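Local coordinates for protein tRNA-5-methyluridine(54) 2-sulfurtransferase (PDB 3VRH) that catalyses the ATP-dependent 2-thiolation of 5-methyluridine 54 in the T loop of tRNA, a modification that stabilises tRNA at high temperature, at residues V52-G57 with I74-I79; G56-A61 with L213-E218; A150-H155 with K191-L196. All coordinates share one frame; numbering follows the deposited sequence.

Interaction 1. Residues V52-G57 with I74-I79; sequences VAVSGG and IECLHI. With BCN (bicine), chain D.
V52 and V54 reach into 74-79 through their backbones, as parallel strands do. V52 N donates to E75 O, and L77 N donates back to V52 O. V54 N then gives L77 O a short bond of 2.6 Å, its donor tilted 32° from the carbonyl plane. The exchange ends on a side chain. With CG anti to the backbone N (chi1 172°), the H78 ring turns its edge to the turn that follows the strand, and ND1 donates to V54 O at 2.8 Å. That oxygen lies in the ring plane, which helps set the rotation of the imidazole. A water accepts from I79 N and gives V54 O a weak second bond. Just past the strand end V54 CG1 packs on C76 CB at 3.8 Å, with C98 of helix 87-101 and L105 touching both. Further out, S55 OG accepts from G57 N at 2.9 Å, an ST turn just before helix 58-69. The same OG is hydrogen-bonded to bicine O4 at 2.9 Å, and A53 O accepts from bicine O6 at 2.8 Å. A53 and I79 also bind ATP. The strands are the parallel pair of a beta-alpha-beta unit joined through helix 58-69; the SGGKDS turn after the first is the PP-loop.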
ATOM      1  N   VAL A  52     -11.857 -26.155 -12.289  1.00 25.71           N
ATOM      2  CA  VAL A  52     -10.745 -25.201 -12.449  1.00 26.61           C
ATOM      3  C   VAL A  52     -10.903 -24.456 -13.772  1.00 27.47           C
ATOM      4  O   VAL A  52     -11.019 -25.071 -14.842  1.00 24.09           O
ATOM      5  CB  VAL A  52      -9.356 -25.877 -12.398  1.00 24.56           C
ATOM      6  CG1 VAL A  52      -8.245 -24.834 -12.553  1.00 26.74           C
ATOM      7  CG2 VAL A  52      -9.181 -26.643 -11.097  1.00 25.59           C
ATOM      8  N   ALA A  53     -10.944 -23.131 -13.687  1.00 24.11           N
ATOM      9  CA  ALA A  53     -11.120 -22.293 -14.872  1.00 29.04           C
ATOM     10  C   ALA A  53      -9.772 -22.146 -15.511  1.00 26.82           C
ATOM     11  O   ALA A  53      -8.903 -21.487 -14.957  1.00 30.94           O
ATOM     12  CB  ALA A  53     -11.667 -20.912 -14.482  1.00 31.65           C
ATOM     13  N   VAL A  54      -9.582 -22.757 -16.666  1.00 26.58           N
ATOM     14  CA  VAL A  54      -8.258 -22.761 -17.275  1.00 26.10           C
ATOM     15  C   VAL A  54      -8.180 -21.799 -18.474  1.00 25.32           C
ATOM     16  O   VAL A  54      -8.821 -22.004 -19.503  1.00 23.89           O
ATOM     17  CB  VAL A  54      -7.790 -24.205 -17.606  1.00 27.02           C
ATOM     18  CG1 VAL A  54      -7.834 -25.054 -16.346  1.00 25.69           C
ATOM     19  CG2 VAL A  54      -8.687 -24.836 -18.624  1.00 27.25           C
ATOM     20  N   SER A  55      -7.404 -20.731 -18.313  1.00 19.73           N
ATOM     21  CA  SER A  55      -7.280 -19.697 -19.343  1.00 24.50           C
ATOM     22  C   SER A  55      -6.266 -20.083 -20.412  1.00 21.51           C
ATOM     23  O   SER A  55      -6.191 -19.449 -21.459  1.00 24.14           O
ATOM     24  CB  SER A  55      -6.789 -18.402 -18.694  1.00 22.47           C
ATOM     25  OG  SER A  55      -5.509 -18.645 -18.107  1.00 22.79           O
ATOM     26  N   GLY A  56      -5.470 -21.112 -20.135  1.00 21.03           N
ATOM     27  CA  GLY A  56      -4.285 -21.376 -20.937  1.00 21.97           C
ATOM     28  C   GLY A  56      -3.032 -20.736 -20.342  1.00 19.89           C
ATOM     29  O   GLY A  56      -1.925 -21.025 -20.781  1.00 21.36           O
ATOM     30  N   GLY A  57      -3.212 -19.868 -19.344  1.00 23.37           N
ATOM     31  CA  GLY A  57      -2.104 -19.266 -18.600  1.00 22.11           C
ATOM     32  C   GLY A  57      -1.450 -20.263 -17.660  1.00 23.08           C
ATOM     33  O   GLY A  57      -1.999 -21.341 -17.401  1.00 24.90           O
ATOM     34  N   ILE A  74     -11.134 -33.248 -10.276  1.00 29.25           N
ATOM     35  CA  ILE A  74     -11.192 -31.962 -10.949  1.00 31.68           C
ATOM     36  C   ILE A  74     -11.604 -32.063 -12.408  1.00 32.80           C
ATOM     37  O   ILE A  74     -11.210 -32.986 -13.119  1.00 32.62           O
ATOM     38  CB  ILE A  74      -9.868 -31.183 -10.818  1.00 34.85           C
ATOM     39  CG1 ILE A  74      -8.746 -31.931 -11.523  1.00 36.04           C
ATOM     40  CG2 ILE A  74      -9.495 -30.954  -9.346  1.00 27.11           C
ATOM     41  CD1 ILE A  74      -7.893 -31.032 -12.363  1.00 32.44           C
ATOM     42  N   GLU A  75     -12.429 -31.116 -12.833  1.00 25.12           N
ATOM     43  CA  GLU A  75     -12.720 -30.920 -14.246  1.00 30.59           C
ATOM     44  C   GLU A  75     -12.343 -29.477 -14.554  1.00 28.94           C
ATOM     45  O   GLU A  75     -12.260 -28.652 -13.637  1.00 24.72           O
ATOM     46  CB  GLU A  75     -14.197 -31.208 -14.552  1.00 26.27           C
ATOM     47  CG  GLU A  75     -14.620 -32.642 -14.130  1.00 27.36           C
ATOM     48  CD  GLU A  75     -16.052 -33.013 -14.509  1.00 32.76           C
ATOM     49  OE1 GLU A  75     -16.611 -32.410 -15.446  1.00 31.16           O
ATOM     50  OE2 GLU A  75     -16.621 -33.924 -13.867  1.00 40.53           O
ATOM     51  N   CYS A  76     -12.093 -29.175 -15.824  1.00 25.07           N
ATOM     52  CA  CYS A  76     -11.642 -27.846 -16.188  1.00 27.40           C
ATOM     53  C   CYS A  76     -12.604 -27.174 -17.132  1.00 29.50           C
ATOM     54  O   CYS A  76     -13.307 -27.838 -17.904  1.00 25.70           O
ATOM     55  CB  CYS A  76     -10.248 -27.903 -16.798  1.00 24.49           C
ATOM     56  SG  CYS A  76      -9.072 -28.711 -15.718  1.00 25.25           S
ATOM     57  N   LEU A  77     -12.641 -25.848 -17.048  1.00 22.55           N
ATOM     58  CA  LEU A  77     -13.452 -25.042 -17.937  1.00 21.97           C
ATOM     59  C   LEU A  77     -12.577 -23.971 -18.570  1.00 27.35           C
ATOM     60  O   LEU A  77     -11.895 -23.224 -17.863  1.00 26.54           O
ATOM     61  CB  LEU A  77     -14.590 -24.372 -17.169  1.00 25.41           C
ATOM     62  CG  LEU A  77     -15.294 -23.221 -17.894  1.00 24.24           C
ATOM     63  CD1 LEU A  77     -16.068 -23.735 -19.094  1.00 25.83           C
ATOM     64  CD2 LEU A  77     -16.213 -22.447 -16.947  1.00 25.21           C
ATOM     65  N   HIS A  78     -12.604 -23.891 -19.898  1.00 22.94           N
ATOM     66  CA  HIS A  78     -11.907 -22.824 -20.595  1.00 22.99           C
ATOM     67  C   HIS A  78     -12.906 -21.878 -21.201  1.00 25.68           C
ATOM     68  O   HIS A  78     -13.783 -22.298 -21.949  1.00 26.40           O
ATOM     69  CB  HIS A  78     -11.015 -23.366 -21.702  1.00 25.55           C
ATOM     70  CG  HIS A  78     -10.432 -22.298 -22.567  1.00 24.10           C
ATOM     71  ND1 HIS A  78      -9.441 -21.447 -22.128  1.00 23.75           N
ATOM     72  CD2 HIS A  78     -10.708 -21.932 -23.840  1.00 22.07           C
ATOM     73  CE1 HIS A  78      -9.128 -20.604 -23.096  1.00 26.42           C
ATOM     74  NE2 HIS A  78      -9.877 -20.883 -24.149  1.00 25.46           N
ATOM     75  N   ILE A  79     -12.766 -20.596 -20.897  1.00 19.06           N
ATOM     76  CA  ILE A  79     -13.688 -19.619 -21.433  1.00 23.57           C
ATOM     77  C   ILE A  79     -12.989 -18.842 -22.533  1.00 26.97           C
ATOM     78  O   ILE A  79     -12.105 -18.016 -22.277  1.00 27.56           O
ATOM     79  CB  ILE A  79     -14.225 -18.686 -20.330  1.00 27.63           C
ATOM     80  CG1 ILE A  79     -15.027 -19.506 -19.316  1.00 24.65           C
ATOM     81  CG2 ILE A  79     -15.060 -17.541 -20.929  1.00 24.50           C
ATOM     82  CD1 ILE A  79     -15.280 -18.777 -17.994  1.00 28.47           C
TER
HETATM   83  N1  BCN D 403      -6.335 -17.534 -13.154  1.00 36.46           N
HETATM   84  C1  BCN D 403      -5.179 -17.090 -12.273  1.00 32.83           C
HETATM   85  C2  BCN D 403      -4.923 -15.631 -12.267  1.00 32.96           C
HETATM   86  O21 BCN D 403      -5.893 -14.866 -12.503  1.00 40.94           O
HETATM   87  O22 BCN D 403      -3.773 -15.183 -12.062  1.00 39.83           O
HETATM   88  C3  BCN D 403      -5.873 -17.830 -14.537  1.00 37.46           C
HETATM   89  C4  BCN D 403      -4.371 -18.091 -14.778  1.00 37.24           C
HETATM   90  O4  BCN D 403      -3.989 -18.853 -15.629  1.00 24.87           O
HETATM   91  C5  BCN D 403      -6.954 -18.730 -12.586  1.00 23.14           C
HETATM   92  C6  BCN D 403      -8.241 -19.086 -13.198  1.00 34.77           C
HETATM   93  O6  BCN D 403      -8.985 -19.838 -12.663  1.00 33.52           O
HETATM   94  O   HOH W   1     -10.914 -19.653 -19.079  1.00 27.57           O

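Interaction 2. Residues G56-A61 with L213-E218; sequences GGKDSA and LEYIVE. With BCN (bicine), chain D.
Y215 and K58 make the main side-chain contact, a CH-pi interaction. K58 CB sits over the centre of one ring face, 3.4 Å from the Y215 centroid and 6° off the ring normal. Y215 CG lies between its backbone N and carbonyl carbon (chi1 52°), which brings CG to 3.5 Å from K58 CB. The lysine chain then leads away to its own charged partners. Among apolar contacts, A61 CB meets L213 CD2 at 4.3 Å. I216 CD1 lies against the backbone of G56, 4.0 Å from G56 C. One direct hydrogen bond joins the backbones: I216 N donates to G56 O at 3.1 Å, from above the carbonyl plane. Q97 NE2 also donates to G56 O. A water links K58 N, whose hydrogen it accepts, to I216 O, to which it donates. No salt bridge joins the two segments. K58 NZ pairs with D59 OD2 at 3.1 Å on the syn side, and with E201. S60 N donates to bicine O4, which in turn donates to S60 OG at 2.7 Å. A CH-pi contact, apolar packing, one backbone bond and one water thus join the turn and helix start to 213-218, while S60 N and OG hold the ligand.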
ATOM      1  N   GLY A  56      -5.470 -21.112 -20.135  1.00 21.03           N
ATOM      2  CA  GLY A  56      -4.285 -21.376 -20.937  1.00 21.97           C
ATOM      3  C   GLY A  56      -3.032 -20.736 -20.342  1.00 19.89           C
ATOM      4  O   GLY A  56      -1.925 -21.025 -20.781  1.00 21.36           O
ATOM      5  N   GLY A  57      -3.212 -19.868 -19.344  1.00 23.37           N
ATOM      6  CA  GLY A  57      -2.104 -19.266 -18.600  1.00 22.11           C
ATOM      7  C   GLY A  57      -1.450 -20.263 -17.660  1.00 23.08           C
ATOM      8  O   GLY A  57      -1.999 -21.341 -17.401  1.00 24.90           O
ATOM      9  N   LYS A  58      -0.266 -19.938 -17.156  1.00 21.19           N
ATOM     10  CA  LYS A  58       0.479 -20.890 -16.318  1.00 22.66           C
ATOM     11  C   LYS A  58      -0.217 -21.198 -14.981  1.00 21.22           C
ATOM     12  O   LYS A  58      -0.077 -22.295 -14.446  1.00 22.13           O
ATOM     13  CB  LYS A  58       1.888 -20.359 -16.017  1.00 22.06           C
ATOM     14  CG  LYS A  58       1.872 -19.111 -15.097  1.00 19.14           C
ATOM     15  CD  LYS A  58       3.246 -18.513 -14.861  1.00 21.59           C
ATOM     16  CE  LYS A  58       3.176 -17.356 -13.862  1.00 21.80           C
ATOM     17  NZ  LYS A  58       2.279 -16.238 -14.315  1.00 22.57           N
ATOM     18  N   ASP A  59      -0.940 -20.220 -14.439  1.00 19.67           N
ATOM     19  CA  ASP A  59      -1.404 -20.289 -13.055  1.00 21.60           C
ATOM     20  C   ASP A  59      -2.574 -21.256 -12.878  1.00 24.65           C
ATOM     21  O   ASP A  59      -2.558 -22.107 -11.995  1.00 19.21           O
ATOM     22  CB  ASP A  59      -1.749 -18.889 -12.544  1.00 19.13           C
ATOM     23  CG  ASP A  59      -0.574 -17.915 -12.704  1.00 24.55           C
ATOM     24  OD1 ASP A  59       0.415 -18.062 -11.955  1.00 26.44           O
ATOM     25  OD2 ASP A  59      -0.609 -17.052 -13.603  1.00 25.02           O
ATOM     26  N   SER A  60      -3.582 -21.113 -13.725  1.00 20.44           N
ATOM     27  CA  SER A  60      -4.683 -22.042 -13.725  1.00 23.36           C
ATOM     28  C   SER A  60      -4.223 -23.425 -14.198  1.00 21.45           C
ATOM     29  O   SER A  60      -4.737 -24.440 -13.737  1.00 23.16           O
ATOM     30  CB  SER A  60      -5.828 -21.507 -14.588  1.00 26.06           C
ATOM     31  OG  SER A  60      -5.378 -21.127 -15.872  1.00 27.13           O
ATOM     32  N   ALA A  61      -3.237 -23.473 -15.093  1.00 19.16           N
ATOM     33  CA  ALA A  61      -2.714 -24.749 -15.556  1.00 19.84           C
ATOM     34  C   ALA A  61      -2.053 -25.540 -14.439  1.00 20.83           C
ATOM     35  O   ALA A  61      -2.275 -26.736 -14.301  1.00 20.47           O
ATOM     36  CB  ALA A  61      -1.725 -24.549 -16.702  1.00 17.83           C
ATOM     37  N   LEU A 213       4.481 -28.211 -18.709  1.00 27.17           N
ATOM     38  CA  LEU A 213       3.321 -27.414 -19.068  1.00 22.74           C
ATOM     39  C   LEU A 213       3.744 -26.212 -19.915  1.00 24.60           C
ATOM     40  O   LEU A 213       4.657 -25.483 -19.554  1.00 27.73           O
ATOM     41  CB  LEU A 213       2.576 -26.948 -17.810  1.00 22.44           C
ATOM     42  CG  LEU A 213       1.631 -27.944 -17.131  1.00 23.28           C
ATOM     43  CD1 LEU A 213       1.350 -27.461 -15.701  1.00 23.40           C
ATOM     44  CD2 LEU A 213       0.324 -28.110 -17.928  1.00 19.63           C
ATOM     45  N   GLU A 214       3.060 -26.021 -21.040  1.00 26.43           N
ATOM     46  CA  GLU A 214       3.252 -24.858 -21.887  1.00 27.63           C
ATOM     47  C   GLU A 214       2.026 -23.954 -21.769  1.00 23.57           C
ATOM     48  O   GLU A 214       0.893 -24.430 -21.661  1.00 24.46           O
ATOM     49  CB  GLU A 214       3.436 -25.280 -23.340  1.00 28.77           C
ATOM     50  CG  GLU A 214       4.500 -26.341 -23.559  1.00 32.23           C
ATOM     51  CD  GLU A 214       4.277 -27.083 -24.879  1.00 42.76           C
ATOM     52  OE1 GLU A 214       4.667 -26.546 -25.943  1.00 43.30           O
ATOM     53  OE2 GLU A 214       3.687 -28.185 -24.849  1.00 38.70           O
ATOM     54  N   TYR A 215       2.251 -22.650 -21.800  1.00 21.33           N
ATOM     55  CA  TYR A 215       1.179 -21.702 -21.522  1.00 25.99           C
ATOM     56  C   TYR A 215       1.361 -20.400 -22.278  1.00 25.80           C
ATOM     57  O   TYR A 215       2.463 -20.068 -22.712  1.00 26.15           O
ATOM     58  CB  TYR A 215       1.117 -21.418 -20.011  1.00 21.86           C
ATOM     59  CG  TYR A 215       2.448 -21.016 -19.414  1.00 22.39           C
ATOM     60  CD1 TYR A 215       3.319 -21.963 -18.872  1.00 23.09           C
ATOM     61  CD2 TYR A 215       2.835 -19.693 -19.391  1.00 23.10           C
ATOM     62  CE1 TYR A 215       4.544 -21.579 -18.320  1.00 20.82           C
ATOM     63  CE2 TYR A 215       4.046 -19.300 -18.843  1.00 24.62           C
ATOM     64  CZ  TYR A 215       4.894 -20.239 -18.318  1.00 24.38           C
ATOM     65  OH  TYR A 215       6.091 -19.817 -17.775  1.00 21.48           O
ATOM     66  N   ILE A 216       0.270 -19.658 -22.404  1.00 28.44           N
ATOM     67  CA  ILE A 216       0.310 -18.306 -22.938  1.00 31.34           C
ATOM     68  C   ILE A 216       0.638 -17.326 -21.810  1.00 29.64           C
ATOM     69  O   ILE A 216       0.447 -17.634 -20.632  1.00 26.27           O
ATOM     70  CB  ILE A 216      -1.054 -17.928 -23.555  1.00 31.58           C
ATOM     71  CG1 ILE A 216      -2.075 -17.666 -22.448  1.00 34.35           C
ATOM     72  CG2 ILE A 216      -1.555 -19.039 -24.462  1.00 25.07           C
ATOM     73  CD1 ILE A 216      -3.521 -17.700 -22.917  1.00 33.40           C
ATOM     74  N   VAL A 217       1.116 -16.144 -22.173  1.00 29.27           N
ATOM     75  CA  VAL A 217       1.395 -15.102 -21.182  1.00 35.08           C
ATOM     76  C   VAL A 217       0.200 -14.191 -20.882  1.00 37.34           C
ATOM     77  O   VAL A 217       0.035 -13.732 -19.752  1.00 45.75           O
ATOM     78  CB  VAL A 217       2.555 -14.191 -21.594  1.00 30.42           C
ATOM     79  CG1 VAL A 217       2.987 -13.368 -20.402  1.00 35.92           C
ATOM     80  CG2 VAL A 217       3.716 -15.003 -22.114  1.00 33.48           C
ATOM     81  N   GLU A 218      -0.633 -13.914 -21.877  1.00 33.45           N
ATOM     82  CA  GLU A 218      -1.704 -12.947 -21.658  1.00 42.24           C
ATOM     83  C   GLU A 218      -3.053 -13.445 -22.137  1.00 40.89           C
ATOM     84  O   GLU A 218      -3.235 -13.755 -23.314  1.00 40.10           O
ATOM     85  CB  GLU A 218      -1.364 -11.610 -22.322  1.00 41.59           C
ATOM     86  CG  GLU A 218      -2.188 -10.451 -21.815  1.00 45.89           C
ATOM     87  CD  GLU A 218      -1.595  -9.102 -22.222  1.00 58.68           C
ATOM     88  OE1 GLU A 218      -2.204  -8.047 -21.907  1.00 57.53           O
ATOM     89  OE2 GLU A 218      -0.515  -9.104 -22.862  1.00 60.83           O
TER
HETATM   90  N1  BCN D 403      -6.335 -17.534 -13.154  1.00 36.46           N
HETATM   91  C1  BCN D 403      -5.179 -17.090 -12.273  1.00 32.83           C
HETATM   92  C2  BCN D 403      -4.923 -15.631 -12.267  1.00 32.96           C
HETATM   93  O21 BCN D 403      -5.893 -14.866 -12.503  1.00 40.94           O
HETATM   94  O22 BCN D 403      -3.773 -15.183 -12.062  1.00 39.83           O
HETATM   95  C3  BCN D 403      -5.873 -17.830 -14.537  1.00 37.46           C
HETATM   96  C4  BCN D 403      -4.371 -18.091 -14.778  1.00 37.24           C
HETATM   97  O4  BCN D 403      -3.989 -18.853 -15.629  1.00 24.87           O
HETATM   98  C5  BCN D 403      -6.954 -18.730 -12.586  1.00 23.14           C
HETATM   99  C6  BCN D 403      -8.241 -19.086 -13.198  1.00 34.77           C
HETATM  100  O6  BCN D 403      -8.985 -19.838 -12.663  1.00 33.52           O
HETATM  101  O   HOH W   2       0.698 -17.298 -17.851  1.00 21.61           O

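Interaction 3. Residues A150-H155 with K191-L196; sequences AIATGH and KKVKPL. With BCN (bicine), chain D.
A150 CB lies 4.0 Å from K191 CE; K191 NZ forms a salt bridge with E48 and a hydrogen bond with L43 O. I151, paired in parallel with K192, takes the next step with both backbone atoms. Its N donates to K191 O at 2.7 Å, and its O accepts from V193 N, each bond nearly straight. Its CB touches K192 CG on the sheet face covered by helix 127-145. A152, paired with V193, points to the other face, where CB packs on V193 CG2 at 3.9 Å and on P195 CG. T153 N donates to V193 O at 3.0 Å. T153 OG1 lies against K194 CG and is hydrogen-bonded to H155 ND1 at 2.9 Å, which steadies the imidazole. G154, an ATP-binding residue, puts its O 3.6 Å from L196 CD1. The H155 ring has a partner over each face. K194, extended beyond CG, lays CE over one, 3.9 Å from the centroid, a CH-pi contact. Bicine O21 lies over the opposite face, offset toward the rim. A water donates to T153 O and H155 O and accepts from L196 N at 3.0 Å, joining the segments beyond the strands. The arrangement is a parallel strand pair in the PP-loop domain, with the nucleotide site at its C-terminal end.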
ATOM      1  N   ALA A 150     -17.080 -26.537  -5.858  1.00 32.42           N
ATOM      2  CA  ALA A 150     -16.046 -25.544  -5.632  1.00 28.00           C
ATOM      3  C   ALA A 150     -15.397 -25.152  -6.948  1.00 28.21           C
ATOM      4  O   ALA A 150     -15.307 -25.953  -7.878  1.00 26.66           O
ATOM      5  CB  ALA A 150     -14.996 -26.100  -4.680  1.00 25.13           C
ATOM      6  N   ILE A 151     -14.947 -23.908  -7.011  1.00 26.94           N
ATOM      7  CA  ILE A 151     -14.146 -23.415  -8.119  1.00 24.30           C
ATOM      8  C   ILE A 151     -12.776 -23.082  -7.550  1.00 27.66           C
ATOM      9  O   ILE A 151     -12.666 -22.335  -6.574  1.00 26.65           O
ATOM     10  CB  ILE A 151     -14.766 -22.144  -8.706  1.00 25.10           C
ATOM     11  CG1 ILE A 151     -16.106 -22.464  -9.353  1.00 22.70           C
ATOM     12  CG2 ILE A 151     -13.817 -21.468  -9.680  1.00 26.47           C
ATOM     13  CD1 ILE A 151     -16.902 -21.251  -9.728  1.00 25.19           C
ATOM     14  N   ALA A 152     -11.732 -23.651  -8.135  1.00 25.34           N
ATOM     15  CA  ALA A 152     -10.364 -23.307  -7.747  1.00 25.03           C
ATOM     16  C   ALA A 152      -9.733 -22.420  -8.824  1.00 23.72           C
ATOM     17  O   ALA A 152      -9.817 -22.742 -10.011  1.00 25.16           O
ATOM     18  CB  ALA A 152      -9.542 -24.560  -7.545  1.00 21.00           C
ATOM     19  N   THR A 153      -9.133 -21.298  -8.408  1.00 23.90           N
ATOM     20  CA  THR A 153      -8.406 -20.419  -9.319  1.00 24.16           C
ATOM     21  C   THR A 153      -6.896 -20.441  -9.024  1.00 21.30           C
ATOM     22  O   THR A 153      -6.460 -21.016  -8.031  1.00 22.07           O
ATOM     23  CB  THR A 153      -8.956 -18.986  -9.276  1.00 25.29           C
ATOM     24  OG1 THR A 153      -8.728 -18.433  -7.983  1.00 23.05           O
ATOM     25  CG2 THR A 153     -10.460 -18.974  -9.562  1.00 27.58           C
ATOM     26  N   GLY A 154      -6.106 -19.832  -9.898  1.00 19.87           N
ATOM     27  CA  GLY A 154      -4.659 -19.962  -9.863  1.00 22.59           C
ATOM     28  C   GLY A 154      -3.890 -18.799  -9.237  1.00 24.44           C
ATOM     29  O   GLY A 154      -2.665 -18.763  -9.295  1.00 23.80           O
ATOM     30  N   HIS A 155      -4.612 -17.860  -8.633  1.00 20.90           N
ATOM     31  CA  HIS A 155      -4.004 -16.735  -7.921  1.00 24.83           C
ATOM     32  C   HIS A 155      -2.959 -17.198  -6.928  1.00 23.04           C
ATOM     33  O   HIS A 155      -3.231 -18.011  -6.047  1.00 24.65           O
ATOM     34  CB  HIS A 155      -5.072 -15.946  -7.165  1.00 27.41           C
ATOM     35  CG  HIS A 155      -6.139 -15.367  -8.041  1.00 27.39           C
ATOM     36  ND1 HIS A 155      -7.102 -16.140  -8.654  1.00 25.65           N
ATOM     37  CD2 HIS A 155      -6.408 -14.084  -8.389  1.00 29.33           C
ATOM     38  CE1 HIS A 155      -7.910 -15.362  -9.355  1.00 26.98           C
ATOM     39  NE2 HIS A 155      -7.511 -14.110  -9.212  1.00 33.13           N
ATOM     40  N   LYS A 191     -18.532 -21.908  -3.874  1.00 31.93           N
ATOM     41  CA  LYS A 191     -17.287 -21.713  -3.135  1.00 34.64           C
ATOM     42  C   LYS A 191     -16.101 -21.554  -4.086  1.00 31.78           C
ATOM     43  O   LYS A 191     -15.892 -22.405  -4.965  1.00 29.43           O
ATOM     44  CB  LYS A 191     -17.016 -22.893  -2.190  1.00 31.13           C
ATOM     45  CG  LYS A 191     -15.687 -22.778  -1.454  1.00 31.92           C
ATOM     46  CD  LYS A 191     -15.552 -23.773  -0.313  1.00 34.57           C
ATOM     47  CE  LYS A 191     -15.398 -25.182  -0.838  1.00 34.37           C
ATOM     48  NZ  LYS A 191     -14.669 -26.057   0.123  1.00 37.65           N
ATOM     49  N   LYS A 192     -15.345 -20.470  -3.906  1.00 23.27           N
ATOM     50  CA  LYS A 192     -14.134 -20.199  -4.688  1.00 31.18           C
ATOM     51  C   LYS A 192     -12.919 -20.243  -3.782  1.00 28.18           C
ATOM     52  O   LYS A 192     -12.908 -19.591  -2.734  1.00 29.82           O
ATOM     53  CB  LYS A 192     -14.200 -18.827  -5.389  1.00 28.54           C
ATOM     54  CG  LYS A 192     -15.128 -18.794  -6.583  1.00 34.70           C
ATOM     55  CD  LYS A 192     -15.194 -17.434  -7.286  1.00 34.20           C
ATOM     56  CE  LYS A 192     -14.123 -17.263  -8.365  1.00 41.20           C
ATOM     57  NZ  LYS A 192     -14.287 -15.944  -9.068  1.00 37.74           N
ATOM     58  N   VAL A 193     -11.904 -21.001  -4.193  1.00 23.69           N
ATOM     59  CA  VAL A 193     -10.682 -21.169  -3.416  1.00 21.88           C
ATOM     60  C   VAL A 193      -9.425 -20.905  -4.251  1.00 25.36           C
ATOM     61  O   VAL A 193      -9.459 -20.967  -5.482  1.00 25.09           O
ATOM     62  CB  VAL A 193     -10.597 -22.576  -2.784  1.00 26.01           C
ATOM     63  CG1 VAL A 193     -11.729 -22.792  -1.809  1.00 24.94           C
ATOM     64  CG2 VAL A 193     -10.609 -23.660  -3.875  1.00 25.66           C
ATOM     65  N   LYS A 194      -8.326 -20.607  -3.563  1.00 24.23           N
ATOM     66  CA  LYS A 194      -7.047 -20.272  -4.190  1.00 23.72           C
ATOM     67  C   LYS A 194      -5.969 -21.171  -3.581  1.00 22.37           C
ATOM     68  O   LYS A 194      -5.297 -20.785  -2.608  1.00 24.71           O
ATOM     69  CB  LYS A 194      -6.698 -18.776  -3.951  1.00 21.75           C
ATOM     70  CG  LYS A 194      -7.642 -17.803  -4.644  1.00 26.69           C
ATOM     71  CD  LYS A 194      -7.328 -16.333  -4.341  1.00 25.12           C
ATOM     72  CE  LYS A 194      -8.332 -15.431  -5.054  1.00 25.39           C
ATOM     73  NZ  LYS A 194      -8.006 -13.976  -4.920  1.00 26.95           N
ATOM     74  N   PRO A 195      -5.823 -22.387  -4.120  1.00 18.77           N
ATOM     75  CA  PRO A 195      -4.835 -23.348  -3.616  1.00 21.66           C
ATOM     76  C   PRO A 195      -3.374 -22.905  -3.771  1.00 23.98           C
ATOM     77  O   PRO A 195      -2.501 -23.407  -3.065  1.00 19.65           O
ATOM     78  CB  PRO A 195      -5.091 -24.601  -4.476  1.00 24.29           C
ATOM     79  CG  PRO A 195      -6.493 -24.421  -5.027  1.00 24.10           C
ATOM     80  CD  PRO A 195      -6.678 -22.956  -5.183  1.00 18.52           C
ATOM     81  N   LEU A 196      -3.107 -21.986  -4.690  1.00 22.11           N
ATOM     82  CA  LEU A 196      -1.747 -21.516  -4.887  1.00 25.20           C
ATOM     83  C   LEU A 196      -1.466 -20.264  -4.046  1.00 26.19           C
ATOM     84  O   LEU A 196      -0.487 -19.558  -4.288  1.00 24.11           O
ATOM     85  CB  LEU A 196      -1.495 -21.206  -6.358  1.00 22.97           C
ATOM     86  CG  LEU A 196      -1.683 -22.350  -7.358  1.00 27.45           C
ATOM     87  CD1 LEU A 196      -1.097 -21.939  -8.706  1.00 21.02           C
ATOM     88  CD2 LEU A 196      -1.064 -23.674  -6.842  1.00 21.16           C
TER
HETATM   89  N1  BCN D 403      -6.335 -17.534 -13.154  1.00 36.46           N
HETATM   90  C1  BCN D 403      -5.179 -17.090 -12.273  1.00 32.83           C
HETATM   91  C2  BCN D 403      -4.923 -15.631 -12.267  1.00 32.96           C
HETATM   92  O21 BCN D 403      -5.893 -14.866 -12.503  1.00 40.94           O
HETATM   93  O22 BCN D 403      -3.773 -15.183 -12.062  1.00 39.83           O
HETATM   94  C3  BCN D 403      -5.873 -17.830 -14.537  1.00 37.46           C
HETATM   95  C4  BCN D 403      -4.371 -18.091 -14.778  1.00 37.24           C
HETATM   96  O4  BCN D 403      -3.989 -18.853 -15.629  1.00 24.87           O
HETATM   97  C5  BCN D 403      -6.954 -18.730 -12.586  1.00 23.14           C
HETATM   98  C6  BCN D 403      -8.241 -19.086 -13.198  1.00 34.77           C
HETATM   99  O6  BCN D 403      -8.985 -19.838 -12.663  1.00 33.52           O
HETATM  100  O   HOH W   3      -4.770 -20.242  -6.394  1.00 23.58           O

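Overall arrangement
All three interactions lie in the PP-loop domain and meet at one bicine molecule. Interactions 1 and 2 share G56 and G57, their centres about 10 Å apart. S55 N lies 3.2 Å from S60 OG, a probable hydrogen bond that closes the turn. Interactions 1 and 3 belong to the same sheet, where strands 49-53 and 150-152 are neighbours; V52 CG1 packs 3.6 Å from A152 O. Interaction 3 is nested within the chain loop closed by interaction 2, with centres about 16 Å apart. There D59 CB touches G154 O at 3.4 Å. The ligand is thus bordered by the PP-loop turn, the first turn of helix 58-69 and residues 153-155. A53 and G154 both bind ATP and line the bicine pocket, consistent with bicine occupying part of the ATP site.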